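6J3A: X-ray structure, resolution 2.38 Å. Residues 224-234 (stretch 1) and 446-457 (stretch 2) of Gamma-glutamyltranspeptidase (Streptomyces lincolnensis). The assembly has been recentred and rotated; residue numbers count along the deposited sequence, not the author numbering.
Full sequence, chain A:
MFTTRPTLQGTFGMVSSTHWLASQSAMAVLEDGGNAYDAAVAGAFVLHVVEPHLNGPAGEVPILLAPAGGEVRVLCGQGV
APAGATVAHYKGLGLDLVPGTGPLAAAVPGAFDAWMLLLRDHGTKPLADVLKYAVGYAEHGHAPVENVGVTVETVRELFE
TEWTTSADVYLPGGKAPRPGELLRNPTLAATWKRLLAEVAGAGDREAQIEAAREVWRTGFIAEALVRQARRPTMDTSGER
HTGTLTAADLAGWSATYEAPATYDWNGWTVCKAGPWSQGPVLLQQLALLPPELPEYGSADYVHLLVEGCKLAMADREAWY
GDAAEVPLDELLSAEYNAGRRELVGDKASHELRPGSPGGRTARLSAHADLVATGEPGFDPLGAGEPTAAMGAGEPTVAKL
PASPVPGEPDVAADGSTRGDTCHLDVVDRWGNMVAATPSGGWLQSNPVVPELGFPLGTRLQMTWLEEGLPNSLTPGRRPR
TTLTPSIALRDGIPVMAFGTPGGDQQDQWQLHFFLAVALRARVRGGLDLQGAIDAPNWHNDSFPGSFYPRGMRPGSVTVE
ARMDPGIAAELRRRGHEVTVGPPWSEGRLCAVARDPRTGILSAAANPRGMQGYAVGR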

# COMPACT_ATOMS: atom_id res chain seq x y z
N ALA A 224 -13.66 -30.09 -22.23
CA ALA A 224 -14.74 -29.33 -21.60
C ALA A 224 -15.04 -27.99 -22.27
O ALA A 224 -16.20 -27.58 -22.38
N LEU A 225 -13.99 -27.31 -22.71
CA LEU A 225 -14.11 -26.01 -23.35
C LEU A 225 -14.85 -26.14 -24.67
O LEU A 225 -15.76 -25.34 -24.96
N VAL A 226 -14.46 -27.14 -25.46
CA VAL A 226 -15.10 -27.44 -26.75
C VAL A 226 -16.56 -27.85 -26.50
O VAL A 226 -17.48 -27.29 -27.09
N ARG A 227 -16.74 -28.82 -25.61
CA ARG A 227 -18.07 -29.27 -25.20
C ARG A 227 -19.00 -28.10 -24.84
O ARG A 227 -20.15 -28.08 -25.24
N GLN A 228 -18.49 -27.11 -24.11
CA GLN A 228 -19.29 -25.92 -23.73
C GLN A 228 -19.57 -25.02 -24.92
O GLN A 228 -20.63 -24.40 -25.00
N ALA A 229 -18.58 -24.88 -25.79
CA ALA A 229 -18.67 -23.98 -26.94
C ALA A 229 -19.76 -24.44 -27.89
O ALA A 229 -20.50 -23.61 -28.42
N ARG A 230 -19.86 -25.75 -28.07
CA ARG A 230 -20.85 -26.37 -28.94
C ARG A 230 -22.29 -26.52 -28.35
O ARG A 230 -23.18 -27.01 -29.04
N ARG A 231 -22.50 -26.11 -27.10
CA ARG A 231 -23.83 -26.08 -26.47
C ARG A 231 -24.56 -24.76 -26.79
O ARG A 231 -24.01 -23.70 -26.52
N PRO A 232 -25.78 -24.83 -27.38
CA PRO A 232 -26.57 -23.62 -27.66
C PRO A 232 -26.72 -22.72 -26.44
O PRO A 232 -27.22 -23.14 -25.40
N THR A 233 -26.24 -21.49 -26.58
CA THR A 233 -26.13 -20.56 -25.47
C THR A 233 -26.75 -19.23 -25.87
O THR A 233 -26.44 -18.69 -26.93
N MET A 234 -27.61 -18.71 -25.02
CA MET A 234 -28.19 -17.40 -25.22
C MET A 234 -27.07 -16.36 -25.24
O MET A 234 -26.08 -16.49 -24.51
N ASN A 446 -20.06 -15.22 -20.48
CA ASN A 446 -20.29 -16.60 -20.94
C ASN A 446 -20.70 -17.49 -19.78
O ASN A 446 -20.29 -17.27 -18.64
N PRO A 447 -21.49 -18.53 -20.07
CA PRO A 447 -21.77 -19.49 -19.02
C PRO A 447 -20.49 -20.21 -18.59
O PRO A 447 -19.62 -20.49 -19.41
N VAL A 448 -20.40 -20.50 -17.30
CA VAL A 448 -19.32 -21.31 -16.77
C VAL A 448 -19.26 -22.67 -17.44
O VAL A 448 -20.27 -23.36 -17.59
N VAL A 449 -18.06 -23.06 -17.84
CA VAL A 449 -17.77 -24.43 -18.25
C VAL A 449 -17.85 -25.30 -16.98
O VAL A 449 -16.93 -25.26 -16.15
N PRO A 450 -18.94 -26.08 -16.84
CA PRO A 450 -19.28 -26.64 -15.52
C PRO A 450 -18.17 -27.46 -14.86
O PRO A 450 -17.93 -27.30 -13.66
N GLU A 451 -17.45 -28.27 -15.64
CA GLU A 451 -16.39 -29.13 -15.07
C GLU A 451 -15.07 -28.40 -14.80
O GLU A 451 -14.15 -28.98 -14.20
N LEU A 452 -14.99 -27.13 -15.21
CA LEU A 452 -13.79 -26.30 -14.98
C LEU A 452 -13.95 -25.17 -13.95
O LEU A 452 -13.01 -24.87 -13.20
N GLY A 453 -15.11 -24.53 -13.93
CA GLY A 453 -15.40 -23.48 -12.97
C GLY A 453 -15.28 -22.08 -13.53
O GLY A 453 -15.51 -21.13 -12.80
N PHE A 454 -14.94 -21.95 -14.81
CA PHE A 454 -14.80 -20.63 -15.44
C PHE A 454 -15.31 -20.68 -16.88
O PHE A 454 -15.37 -21.76 -17.47
N PRO A 455 -15.67 -19.51 -17.46
CA PRO A 455 -16.17 -19.43 -18.82
C PRO A 455 -15.11 -19.14 -19.89
O PRO A 455 -13.97 -18.78 -19.59
N LEU A 456 -15.54 -19.27 -21.14
CA LEU A 456 -14.80 -18.79 -22.30
C LEU A 456 -14.85 -17.27 -22.45
O LEU A 456 -15.72 -16.58 -21.89
N GLY A 457 -13.90 -16.77 -23.25
CA GLY A 457 -13.74 -15.34 -23.47
C GLY A 457 -14.71 -14.77 -24.48
O GLY A 457 -15.62 -15.47 -24.93

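Stretch 1 packs against stretch 2 largely through apolar side chains, burying 588 Å² summed over both sides; no direct hydrogen bond crosses between them. Ala224 points its CB toward stretch 2, 3.4 Å from Glu451 CG and 3.7 Å from Val449 CG1 (chi1 t). Water 1 donates through its O to Ala224 O (2.8 Å) and to Glu451 OE1 (2.8 Å), bridging the stretches. Leu225 (m, t) leaves its backbone sideways, but its end turns inward: Leu225 CD2 lies 3.7 Å from Leu456 CD2 and 4.1 Å from Val449 CG2, while Leu225 CG is 4.0 Å from Leu452 CD1. Val226 points away. Arg227 (t, t, m) reaches out to a salt bridge, its NH1 2.6 Å from Glu451 OE2, which sits at the guanidinium edge near its plane. Gln228, whose chi1 (-131°) lies between wells, directs its CA-to-CB bond toward stretch 2, with CG 3.6 Å from Val449 CG2, and the CA atoms of Gln228 and Val449 are 5.9 Å apart. Ala229 CB meets Leu456 CD1 at 4.0 Å. Arg231 (m, t, m) brings NH2 to 3.5 Å from Pro450 CD; Glu451 OE1, 4.0 Å from Arg231 NH2, lies beyond salt-bridge range. Finally, Thr233 (m) sets CG2 3.6 Å from Pro447 CD, while Thr233 OG1 donates to Arg231 O (2.7 Å).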

# COMPACT_ATOMS: atom_id res chain seq x y z
CB ALA A 224 -14.40 -29.11 -20.13
CB LEU A 225 -12.72 -25.43 -23.60
CG LEU A 225 -11.97 -24.92 -22.38
CD1 LEU A 225 -10.50 -24.77 -22.71
CD2 LEU A 225 -12.52 -23.59 -21.89
CB VAL A 226 -14.35 -28.53 -27.53
CG1 VAL A 226 -15.06 -28.90 -28.82
CG2 VAL A 226 -12.94 -28.06 -27.88
CB ARG A 227 -17.96 -30.29 -24.06
CG ARG A 227 -19.23 -31.09 -23.78
CD ARG A 227 -19.07 -32.04 -22.59
NE ARG A 227 -17.93 -32.97 -22.76
CZ ARG A 227 -16.87 -33.10 -21.94
NH1 ARG A 227 -16.75 -32.40 -20.81
NH2 ARG A 227 -15.92 -33.98 -22.24
CB GLN A 228 -18.55 -25.07 -22.70
CG GLN A 228 -19.31 -24.64 -21.45
CD GLN A 228 -20.80 -24.41 -21.58
OE1 GLN A 228 -21.26 -23.50 -22.26
NE2 GLN A 228 -21.56 -25.19 -20.85
CB ALA A 229 -17.34 -23.92 -27.66
CB ARG A 230 -20.32 -27.73 -29.39
CG ARG A 230 -19.12 -27.61 -30.33
CD ARG A 230 -18.80 -28.91 -31.06
NE ARG A 230 -19.85 -29.29 -32.03
CZ ARG A 230 -20.80 -30.22 -31.86
NH1 ARG A 230 -21.69 -30.44 -32.83
NH2 ARG A 230 -20.91 -30.93 -30.73
CB ARG A 231 -23.72 -26.26 -24.94
CG ARG A 231 -23.57 -27.72 -24.51
CD ARG A 231 -23.89 -27.93 -23.03
NE ARG A 231 -22.71 -27.71 -22.19
CZ ARG A 231 -21.99 -28.65 -21.57
NH1 ARG A 231 -22.30 -29.94 -21.63
NH2 ARG A 231 -20.92 -28.28 -20.84
CB PRO A 232 -27.93 -24.18 -28.11
CG PRO A 232 -27.59 -25.48 -28.75
CD PRO A 232 -26.39 -26.02 -28.00
CB THR A 233 -24.66 -20.35 -25.11
OG1 THR A 233 -24.04 -21.62 -24.87
CG2 THR A 233 -24.50 -19.49 -23.88
CB MET A 234 -29.15 -17.09 -24.08
CG MET A 234 -29.77 -15.70 -24.08
SD MET A 234 -30.83 -15.45 -25.50
CE MET A 234 -32.26 -16.43 -25.06
CB ASN A 446 -19.05 -17.18 -21.64
CG ASN A 446 -19.12 -17.08 -23.15
OD1 ASN A 446 -20.01 -17.63 -23.79
ND2 ASN A 446 -18.14 -16.41 -23.74
CB PRO A 447 -22.72 -20.48 -19.71
CG PRO A 447 -22.30 -20.44 -21.14
CD PRO A 447 -21.97 -19.00 -21.39
CB VAL A 448 -19.47 -21.49 -15.24
CG1 VAL A 448 -18.56 -22.60 -14.70
CG2 VAL A 448 -19.15 -20.17 -14.54
CB VAL A 449 -16.38 -24.55 -18.91
CG1 VAL A 449 -16.15 -25.98 -19.40
CG2 VAL A 449 -16.21 -23.55 -20.05
CB PRO A 450 -20.55 -27.48 -15.78
CG PRO A 450 -20.59 -27.71 -17.24
CD PRO A 450 -19.78 -26.64 -17.91
CB GLU A 451 -16.17 -30.43 -15.87
CG GLU A 451 -15.99 -30.32 -17.37
CD GLU A 451 -17.31 -30.40 -18.14
OE1 GLU A 451 -17.97 -29.35 -18.29
OE2 GLU A 451 -17.68 -31.51 -18.60
CB LEU A 452 -13.31 -25.71 -16.29
CG LEU A 452 -12.96 -26.73 -17.37
CD1 LEU A 452 -12.43 -25.97 -18.58
CD2 LEU A 452 -11.97 -27.82 -16.92
CB PHE A 454 -13.34 -20.15 -15.42
CG PHE A 454 -12.37 -21.13 -16.00
CD1 PHE A 454 -12.11 -21.15 -17.37
CD2 PHE A 454 -11.72 -22.05 -15.19
CE1 PHE A 454 -11.21 -22.06 -17.90
CE2 PHE A 454 -10.82 -22.96 -15.73
CZ PHE A 454 -10.57 -22.97 -17.08
CB PRO A 455 -17.14 -18.25 -18.75
CG PRO A 455 -16.55 -17.35 -17.73
CD PRO A 455 -15.69 -18.18 -16.81
CB LEU A 456 -15.35 -19.44 -23.57
CG LEU A 456 -14.98 -20.91 -23.77
CD1 LEU A 456 -15.98 -21.60 -24.69
CD2 LEU A 456 -13.58 -21.04 -24.34
O HOH W 1 -18.24 -28.77 -20.97